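Local coordinates for 39 kDa initiator binding protein (Trichomonas vaginalis, PDB 1Q87) that is the C-terminal domain of a protein that binds the initiator element of core promoters and is thought to act in transcription initiation, at residues Y108-L113 with L174-G179. Numbering follows the deposited sequence.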
loop_
_atom_site.group_PDB
_atom_site.type_symbol
_atom_site.label_atom_id
_atom_site.label_comp_id
_atom_site.label_asym_id
_atom_site.label_seq_id
_atom_site.Cartn_x
_atom_site.Cartn_y
_atom_site.Cartn_z
ATOM N N TYR A 108 4.908 8.576 -4.481
ATOM C CA TYR A 108 3.956 8.937 -5.525
ATOM C C TYR A 108 4.495 8.675 -6.962
ATOM O O TYR A 108 3.724 8.339 -7.841
ATOM C CB TYR A 108 3.521 10.387 -5.333
ATOM C CG TYR A 108 4.288 11.385 -6.166
ATOM C CD1 TYR A 108 3.890 11.670 -7.474
ATOM C CD2 TYR A 108 5.393 12.042 -5.647
ATOM C CE1 TYR A 108 4.569 12.582 -8.245
ATOM C CE2 TYR A 108 6.087 12.960 -6.398
ATOM C CZ TYR A 108 5.671 13.224 -7.706
ATOM O OH TYR A 108 6.374 14.096 -8.492
ATOM N N GLU A 109 5.805 8.802 -7.187
ATOM C CA GLU A 109 6.348 8.527 -8.527
ATOM C C GLU A 109 5.888 7.202 -9.096
ATOM O O GLU A 109 5.715 7.088 -10.296
ATOM C CB GLU A 109 7.878 8.497 -8.557
ATOM C CG GLU A 109 8.545 9.859 -8.389
ATOM C CD GLU A 109 8.457 10.382 -6.954
ATOM O OE1 GLU A 109 7.874 9.682 -6.087
ATOM O OE2 GLU A 109 8.984 11.490 -6.690
ATOM N N THR A 110 5.721 6.178 -8.265
ATOM C CA THR A 110 5.274 4.907 -8.832
ATOM C C THR A 110 4.030 4.332 -8.142
ATOM O O THR A 110 3.735 3.135 -8.230
ATOM C CB THR A 110 6.468 3.881 -8.845
ATOM O OG1 THR A 110 7.011 3.737 -7.530
ATOM C CG2 THR A 110 7.614 4.416 -9.796
ATOM N N ILE A 111 3.233 5.209 -7.545
ATOM C CA ILE A 111 2.109 4.725 -6.799
ATOM C C ILE A 111 1.175 3.784 -7.514
ATOM O O ILE A 111 0.710 2.780 -6.949
ATOM C CB ILE A 111 1.323 5.885 -6.168
ATOM C CG1 ILE A 111 0.203 5.310 -5.297
ATOM C CG2 ILE A 111 0.811 6.857 -7.230
ATOM C CD1 ILE A 111 0.355 5.671 -3.869
ATOM N N MET A 112 0.908 4.075 -8.769
ATOM C CA MET A 112 -0.005 3.243 -9.521
ATOM C C MET A 112 0.593 1.905 -9.925
ATOM O O MET A 112 -0.119 0.980 -10.257
ATOM C CB MET A 112 -0.482 4.031 -10.719
ATOM C CG MET A 112 -1.357 5.188 -10.300
ATOM S SD MET A 112 -2.996 4.628 -9.883
ATOM C CE MET A 112 -3.185 5.327 -8.397
ATOM N N LEU A 113 1.914 1.788 -9.880
ATOM C CA LEU A 113 2.520 0.513 -10.224
ATOM C C LEU A 113 2.334 -0.391 -9.032
ATOM O O LEU A 113 1.870 -1.529 -9.205
ATOM C CB LEU A 113 4.011 0.659 -10.539
ATOM C CG LEU A 113 4.291 1.547 -11.753
ATOM C CD1 LEU A 113 5.818 1.597 -12.007
ATOM C CD2 LEU A 113 3.510 1.004 -12.974
ATOM N N LEU A 174 9.389 5.194 0.752
ATOM C CA LEU A 174 10.351 6.058 0.059
ATOM C C LEU A 174 11.016 5.360 -1.143
ATOM O O LEU A 174 11.819 5.965 -1.848
ATOM C CB LEU A 174 11.448 6.533 1.017
ATOM C CG LEU A 174 10.994 7.186 2.324
ATOM C CD1 LEU A 174 12.201 7.542 3.230
ATOM C CD2 LEU A 174 10.190 8.409 1.968
ATOM N N ILE A 175 10.654 4.105 -1.401
ATOM C CA ILE A 175 11.277 3.367 -2.480
ATOM C C ILE A 175 10.375 3.127 -3.659
ATOM O O ILE A 175 9.311 2.493 -3.535
ATOM C CB ILE A 175 11.831 2.012 -1.991
ATOM C CG1 ILE A 175 12.827 2.236 -0.850
ATOM C CG2 ILE A 175 12.456 1.233 -3.168
ATOM C CD1 ILE A 175 14.007 3.114 -1.194
ATOM N N GLU A 176 10.823 3.626 -4.815
ATOM C CA GLU A 176 10.055 3.492 -6.039
ATOM C C GLU A 176 9.877 2.034 -6.392
ATOM O O GLU A 176 10.673 1.177 -6.047
ATOM C CB GLU A 176 10.736 4.228 -7.186
ATOM C CG GLU A 176 10.719 5.735 -7.019
ATOM C CD GLU A 176 11.297 6.467 -8.220
ATOM O OE1 GLU A 176 10.991 6.059 -9.371
ATOM O OE2 GLU A 176 12.041 7.454 -8.013
ATOM N N ALA A 177 8.800 1.736 -7.071
ATOM C CA ALA A 177 8.566 0.360 -7.429
ATOM C C ALA A 177 9.735 -0.283 -8.207
ATOM O O ALA A 177 9.767 -1.502 -8.397
ATOM C CB ALA A 177 7.283 0.270 -8.203
ATOM N N THR A 178 10.702 0.536 -8.611
ATOM C CA THR A 178 11.848 0.050 -9.366
ATOM C C THR A 178 12.807 -0.687 -8.444
ATOM O O THR A 178 13.497 -1.614 -8.877
ATOM C CB THR A 178 12.609 1.207 -10.115
ATOM O OG1 THR A 178 13.265 2.061 -9.180
ATOM C CG2 THR A 178 11.656 2.030 -10.931
ATOM N N GLY A 179 12.836 -0.298 -7.173
ATOM C CA GLY A 179 13.709 -0.960 -6.212
ATOM C C GLY A 179 13.072 -2.032 -5.322
ATOM O O GLY A 179 11.998 -2.596 -5.618
#
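Ala-177 N donates a short, nearly straight hydrogen bond to Thr-110 OG1 (2.7 Å, 171° at the hydrogen). Thr-110 sits immediately before helix 111-123, at the N-cap position, but its hydroxyl makes no capping bond; with chi1 at 55°, OG1 lies between the backbone N and the carbonyl carbon and faces Ala-177 N. The same oxygen touches Glu-176 CA, at 3.4 Å, and Ala-177 CB, so the hydroxyl of the buried Thr-110 rests against two consecutive loop residues. In the fold, the contact joins the start of helix 111-123 to the connection between strands 165-171 and 182-183 of the antiparallel sheet. Here residues 176-179 form a type I beta turn, closed by a hydrogen bond from Gly-179 N to Glu-176 O, with Ala-177 at its second position. Three residues after Thr-110, Leu-113 CB meets Ala-177 CB at 4.0 Å. On the other flank, the extended Glu-176 side chain crosses that of Thr-110 at about a right angle, bringing OE1 to 3.8 Å from Thr-110 CG2 and CD to 4.0 Å from Glu-109 CB. Glu-109 OE1 and Glu-176 OE2 stay 5.1 Å apart, where like charges would probably repel. Lys-114 NZ hydrogen-bonds Ile-175 O.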